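PDB 2FB5: hypothetical Membrane Spanning Protein from Bacillus cereus, which catalyses the condensation of two ATP molecules into the second messenger cyclic di-AMP, as a diadenylate cyclase needed for efficient spore formation. Local coordinates for residues A[73-78]-A[141-146]; A[95-100]-A[135-140]. One frame throughout, in Å; residues are numbered along the deposited sequence.

Overall arrangement
Two long N-terminal helices, 4-35 and 47-70, open the chain, and the loop that leaves the second one brings residues 73-78 to the start of helix 77-90. Contact 1 joins this loop to the hairpin turn between strands 137-141 and 144-150, closing a large loop of chain. Contact 2 closes a shorter one wholly within it: strand 94-98, which follows helix 77-90, pairs in parallel with strand 137-141. Both contacts therefore reach the same mixed sheet, contact 2 through its interior and contact 1 at the turn of the hairpin to which strand 137-141 belongs. Their centres lie about 11 Å apart, and Tyr-73 of contact 1 packs on Arg-100 of contact 2.

Contact 1. Residues A[73-78]-A[141-146]; sequences YTESSS and KNNHIV
Thr-74 OG1 is gripped by two hydrogen bonds, one given and one received. With OG1 anti to the backbone N (chi1 175°), the hydroxyl donates to Asn-142 O at 2.7 Å, coming from above the carbonyl plane. It accepts from Ser-76 N at 2.8 Å, which makes an ST turn and fixes the bend just before the helix. Asn-142 O belongs to a type II' turn from Lys-141 to His-144, in which Asn-142 has a positive phi of 56°. The side chain of Asn-142 reaches back so that OD1 takes a weak bond from Glu-75 N at 3.4 Å. Water reinforces the seam: one molecule links Tyr-73 O, at 2.7 Å, to Asn-142 N, and a second joins Asn-142 ND2 to Glu-75 OE2, the latter weakly. The amide of Asn-143 crosses Glu-75 obliquely, its plane 29° from that of the carboxylate, and also reaches Ser-76. Ser-76 occupies the N-cap position of helix 77-90, though its side chain makes no capping bond, and touches Leu-118, while Asn-143 pairs through its backbone with Leu-118, so the helix start is moored where the hairpin meets the end of strand 112-117.

Contact 2. Residues A[95-100]-A[135-140]; sequences LIVVER and DGAVLV
Gly-136 has a phi of 135° and a psi of -173°, which would press a CB against the preceding carbonyl oxygen, a conformation suited to glycine. At Ala-137 the methyl group meets the tip of Leu-95, CB to CD2 at 3.7 Å, while the backbone of Ala-137 bonds on its other side to Asn-150. Val-138 then begins the parallel ladder: its N donates to Leu-95 O at 2.9 Å, and its carbonyl oxygen accepts from Val-97 N at 2.8 Å, so both polar backbone atoms turn to the partner strand. Leu-139 has its backbone turned away, bonding to Val-146 and Ser-147 in the hairpin. With CG anti to the backbone N, its branch CD1 lies obliquely against Val-97 CG1 at 3.8 Å. Val-140 repeats the role of Val-138. Its N donates to Val-97 O at 2.8 Å and its O accepts from Glu-99 N at 3.0 Å, each bond nearly along the C=O axis. On the side-chain level, Val-140 CG2 crosses obliquely to Ile-96 CG2 at 3.9 Å. Glu-99, at the end of the ladder, extends its carboxylate to a salt bridge with Lys-141, the residue after Val-140.

The short strand segments run at 24° to one another. Leu-95 and Val-97 pack on helix 166-175, while Val-138, sharing the other face with Ile-96, Val-98 and Val-140, reaches Phe-127. Such a hydrophobic, parallel pair at the middle of a mixed sheet with helices against it belongs to the DisA-type nucleotide-binding domain, and Asp-135, Gly-136 and Ala-137, just ahead of Val-138, match the DGA signature of diadenylate cyclases, which in relatives lies at the ATP site.

Contact 1. Residues A[73-78]-A[141-146]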
loop_
_atom_site.group_PDB
_atom_site.type_symbol
_atom_site.label_atom_id
_atom_site.label_comp_id
_atom_site.label_asym_id
_atom_site.label_seq_id
_atom_site.Cartn_x
_atom_site.Cartn_y
_atom_site.Cartn_z
ATOM N N TYR A 73 -2.286 -4.628 -13.559
ATOM C CA TYR A 73 -1.639 -5.401 -14.618
ATOM C C TYR A 73 -2.121 -5.095 -16.025
ATOM O O TYR A 73 -1.454 -5.447 -17.006
ATOM C CB TYR A 73 -1.762 -6.900 -14.316
ATOM C CG TYR A 73 -1.246 -7.221 -12.947
ATOM C CD1 TYR A 73 0.119 -7.192 -12.686
ATOM C CD2 TYR A 73 -2.121 -7.536 -11.905
ATOM C CE1 TYR A 73 0.604 -7.473 -11.433
ATOM C CE2 TYR A 73 -1.642 -7.817 -10.635
ATOM C CZ TYR A 73 -0.281 -7.781 -10.414
ATOM O OH TYR A 73 0.214 -8.050 -9.177
ATOM N N THR A 74 -3.263 -4.429 -16.132
ATOM C CA THR A 74 -3.760 -4.024 -17.427
ATOM C C THR A 74 -4.552 -2.737 -17.298
ATOM O O THR A 74 -5.131 -2.458 -16.253
ATOM C CB THR A 74 -4.613 -5.146 -18.114
ATOM O OG1 THR A 74 -5.165 -4.637 -19.332
ATOM C CG2 THR A 74 -5.760 -5.628 -17.204
ATOM N N GLU A 75 -4.575 -1.953 -18.363
ATOM C CA GLU A 75 -5.446 -0.788 -18.422
ATOM C C GLU A 75 -6.619 -1.078 -19.340
ATOM O O GLU A 75 -7.389 -0.178 -19.687
ATOM C CB GLU A 75 -4.666 0.422 -18.926
ATOM C CG GLU A 75 -3.531 0.825 -17.999
ATOM C CD GLU A 75 -2.483 1.705 -18.682
ATOM O OE1 GLU A 75 -2.474 1.814 -19.928
ATOM O OE2 GLU A 75 -1.643 2.277 -17.961
ATOM N N SER A 76 -6.748 -2.339 -19.748
ATOM C CA SER A 76 -7.780 -2.726 -20.705
ATOM C C SER A 76 -8.965 -3.515 -20.125
ATOM O O SER A 76 -9.667 -4.190 -20.864
ATOM C CB SER A 76 -7.153 -3.515 -21.864
ATOM O OG SER A 76 -6.282 -2.698 -22.628
ATOM N N SER A 77 -9.217 -3.427 -18.828
ATOM C CA SER A 77 -10.257 -4.282 -18.242
ATOM C C SER A 77 -11.667 -3.937 -18.718
ATOM O O SER A 77 -12.515 -4.816 -18.784
ATOM C CB SER A 77 -10.168 -4.336 -16.703
ATOM O OG SER A 77 -10.568 -3.086 -16.159
ATOM N N SER A 78 -11.928 -2.684 -19.096
ATOM C CA SER A 78 -13.256 -2.358 -19.598
ATOM C C SER A 78 -13.505 -2.992 -20.980
ATOM O O SER A 78 -14.591 -3.510 -21.245
ATOM C CB SER A 78 -13.517 -0.848 -19.590
ATOM O OG SER A 78 -12.653 -0.168 -20.481
ATOM N N LYS A 141 -1.188 -9.288 -22.328
ATOM C CA LYS A 141 -0.186 -8.660 -21.477
ATOM C C LYS A 141 -0.470 -7.172 -21.532
ATOM O O LYS A 141 -0.268 -6.550 -22.566
ATOM C CB LYS A 141 1.222 -8.948 -21.982
ATOM C CG LYS A 141 2.331 -8.159 -21.294
ATOM C CD LYS A 141 2.603 -8.681 -19.890
ATOM C CE LYS A 141 3.864 -8.066 -19.308
ATOM N NZ LYS A 141 4.221 -8.763 -18.038
ATOM N N ASN A 142 -0.945 -6.624 -20.417
ATOM C CA ASN A 142 -1.316 -5.207 -20.328
ATOM C C ASN A 142 -2.352 -4.846 -21.399
ATOM O O ASN A 142 -3.484 -5.329 -21.330
ATOM C CB ASN A 142 -0.062 -4.303 -20.344
ATOM C CG ASN A 142 -0.343 -2.888 -19.837
ATOM O OD1 ASN A 142 -1.416 -2.599 -19.294
ATOM N ND2 ASN A 142 0.634 -1.993 -20.019
ATOM N N ASN A 143 -1.980 -4.040 -22.397
ATOM C CA ASN A 143 -2.934 -3.595 -23.408
ATOM C C ASN A 143 -2.704 -4.246 -24.779
ATOM O O ASN A 143 -3.122 -3.708 -25.809
ATOM C CB ASN A 143 -2.947 -2.050 -23.528
ATOM C CG ASN A 143 -3.118 -1.357 -22.184
ATOM O OD1 ASN A 143 -2.321 -0.473 -21.814
ATOM N ND2 ASN A 143 -4.140 -1.761 -21.436
ATOM N N HIS A 144 -2.045 -5.410 -24.784
ATOM C CA HIS A 144 -1.811 -6.149 -26.024
ATOM C C HIS A 144 -2.402 -7.549 -25.947
ATOM O O HIS A 144 -2.417 -8.167 -24.886
ATOM C CB HIS A 144 -0.304 -6.282 -26.322
ATOM C CG HIS A 144 0.349 -5.009 -26.761
ATOM N ND1 HIS A 144 0.547 -4.693 -28.089
ATOM C CD2 HIS A 144 0.867 -3.980 -26.053
ATOM C CE1 HIS A 144 1.130 -3.511 -28.181
ATOM N NE2 HIS A 144 1.332 -3.053 -26.961
ATOM N N ILE A 145 -2.886 -8.034 -27.083
ATOM C CA ILE A 145 -3.206 -9.433 -27.256
ATOM C C ILE A 145 -1.915 -10.027 -27.791
ATOM O O ILE A 145 -1.529 -9.773 -28.934
ATOM C CB ILE A 145 -4.410 -9.615 -28.229
ATOM C CG1 ILE A 145 -5.688 -9.055 -27.581
ATOM C CG2 ILE A 145 -4.587 -11.081 -28.663
ATOM C CD1 ILE A 145 -6.858 -8.873 -28.542
ATOM N N VAL A 146 -1.212 -10.776 -26.948
ATOM C CA VAL A 146 0.076 -11.338 -27.345
ATOM C C VAL A 146 -0.138 -12.393 -28.430
ATOM O O VAL A 146 0.539 -12.384 -29.462
ATOM C CB VAL A 146 0.833 -11.970 -26.135
ATOM C CG1 VAL A 146 2.187 -12.538 -26.575
ATOM C CG2 VAL A 146 1.030 -10.949 -25.014
HETATM O O HOH W 1 -1.335 -7.910 -18.145
HETATM O O HOH W 2 0.511 0.516 -18.245
#

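Contact 2. Residues A[95-100]-A[135-140]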
loop_
_atom_site.group_PDB
_atom_site.type_symbol
_atom_site.label_atom_id
_atom_site.label_comp_id
_atom_site.label_asym_id
_atom_site.label_seq_id
_atom_site.Cartn_x
_atom_site.Cartn_y
_atom_site.Cartn_z
ATOM N N LEU A 95 -11.631 -18.082 -23.785
ATOM C CA LEU A 95 -10.641 -18.397 -22.769
ATOM C C LEU A 95 -9.560 -17.322 -22.848
ATOM O O LEU A 95 -8.759 -17.324 -23.784
ATOM C CB LEU A 95 -10.048 -19.791 -23.038
ATOM C CG LEU A 95 -9.027 -20.383 -22.074
ATOM C CD1 LEU A 95 -9.619 -20.591 -20.696
ATOM C CD2 LEU A 95 -8.509 -21.732 -22.622
ATOM N N ILE A 96 -9.568 -16.391 -21.892
ATOM C CA ILE A 96 -8.675 -15.230 -21.929
ATOM C C ILE A 96 -7.773 -15.161 -20.706
ATOM O O ILE A 96 -8.239 -14.914 -19.589
ATOM C CB ILE A 96 -9.458 -13.887 -22.043
ATOM C CG1 ILE A 96 -10.355 -13.893 -23.297
ATOM C CG2 ILE A 96 -8.470 -12.718 -22.052
ATOM C CD1 ILE A 96 -11.224 -12.616 -23.504
ATOM N N VAL A 97 -6.481 -15.381 -20.930
ATOM C CA VAL A 97 -5.462 -15.322 -19.876
ATOM C C VAL A 97 -4.994 -13.873 -19.712
ATOM O O VAL A 97 -4.557 -13.250 -20.683
ATOM C CB VAL A 97 -4.232 -16.176 -20.257
ATOM C CG1 VAL A 97 -3.110 -16.018 -19.222
ATOM C CG2 VAL A 97 -4.617 -17.656 -20.391
ATOM N N VAL A 98 -5.084 -13.330 -18.500
ATOM C CA VAL A 98 -4.457 -12.045 -18.248
ATOM C C VAL A 98 -3.209 -12.260 -17.405
ATOM O O VAL A 98 -3.304 -12.675 -16.250
ATOM C CB VAL A 98 -5.407 -11.046 -17.565
ATOM C CG1 VAL A 98 -4.727 -9.691 -17.443
ATOM C CG2 VAL A 98 -6.712 -10.952 -18.353
ATOM N N GLU A 99 -2.049 -12.005 -18.009
ATOM C CA GLU A 99 -0.774 -12.092 -17.320
ATOM C C GLU A 99 -0.739 -11.097 -16.175
ATOM O O GLU A 99 -1.140 -9.925 -16.336
ATOM C CB GLU A 99 0.389 -11.810 -18.275
ATOM C CG GLU A 99 1.752 -12.153 -17.686
ATOM C CD GLU A 99 2.884 -12.083 -18.708
ATOM O OE1 GLU A 99 2.676 -12.475 -19.877
ATOM O OE2 GLU A 99 3.988 -11.630 -18.334
ATOM N N ARG A 100 -0.284 -11.568 -15.019
ATOM C CA ARG A 100 -0.186 -10.700 -13.843
ATOM C C ARG A 100 1.296 -10.521 -13.463
ATOM O O ARG A 100 2.076 -10.063 -14.305
ATOM C CB ARG A 100 -1.143 -11.166 -12.707
ATOM C CG ARG A 100 -2.635 -10.944 -13.087
ATOM C CD ARG A 100 -3.646 -11.504 -12.082
ATOM N NE ARG A 100 -3.846 -10.666 -10.897
ATOM C CZ ARG A 100 -3.536 -11.041 -9.656
ATOM N NH1 ARG A 100 -3.003 -12.233 -9.434
ATOM N NH2 ARG A 100 -3.757 -10.228 -8.635
ATOM N N ASP A 135 -10.098 -21.877 -31.220
ATOM C CA ASP A 135 -9.824 -23.065 -30.400
ATOM C C ASP A 135 -8.520 -22.915 -29.599
ATOM O O ASP A 135 -7.439 -23.220 -30.091
ATOM C CB ASP A 135 -9.809 -24.317 -31.301
ATOM C CG ASP A 135 -9.615 -25.623 -30.526
ATOM O OD1 ASP A 135 -9.987 -25.691 -29.339
ATOM O OD2 ASP A 135 -9.090 -26.594 -31.120
ATOM N N GLY A 136 -8.630 -22.464 -28.355
ATOM C CA GLY A 136 -7.461 -22.252 -27.501
ATOM C C GLY A 136 -7.574 -20.919 -26.785
ATOM O O GLY A 136 -8.603 -20.262 -26.877
ATOM N N ALA A 137 -6.519 -20.523 -26.077
ATOM C CA ALA A 137 -6.547 -19.345 -25.217
ATOM C C ALA A 137 -5.928 -18.125 -25.873
ATOM O O ALA A 137 -4.937 -18.231 -26.594
ATOM C CB ALA A 137 -5.814 -19.630 -23.916
ATOM N N VAL A 138 -6.501 -16.964 -25.580
ATOM C CA VAL A 138 -5.838 -15.698 -25.847
ATOM C C VAL A 138 -4.962 -15.345 -24.643
ATOM O O VAL A 138 -5.366 -15.557 -23.501
ATOM C CB VAL A 138 -6.875 -14.580 -26.116
ATOM C CG1 VAL A 138 -6.313 -13.202 -25.787
ATOM C CG2 VAL A 138 -7.315 -14.643 -27.558
ATOM N N LEU A 139 -3.769 -14.824 -24.904
ATOM C CA LEU A 139 -2.912 -14.285 -23.853
ATOM C C LEU A 139 -2.905 -12.768 -23.956
ATOM O O LEU A 139 -2.632 -12.228 -25.026
ATOM C CB LEU A 139 -1.481 -14.795 -24.004
ATOM C CG LEU A 139 -0.383 -14.161 -23.123
ATOM C CD1 LEU A 139 -0.760 -14.204 -21.634
ATOM C CD2 LEU A 139 0.944 -14.886 -23.363
ATOM N N VAL A 140 -3.174 -12.095 -22.837
ATOM C CA VAL A 140 -3.176 -10.631 -22.783
ATOM C C VAL A 140 -2.029 -10.204 -21.855
ATOM O O VAL A 140 -1.899 -10.729 -20.748
ATOM C CB VAL A 140 -4.525 -10.102 -22.233
ATOM C CG1 VAL A 140 -4.423 -8.644 -21.789
ATOM C CG2 VAL A 140 -5.651 -10.291 -23.254
#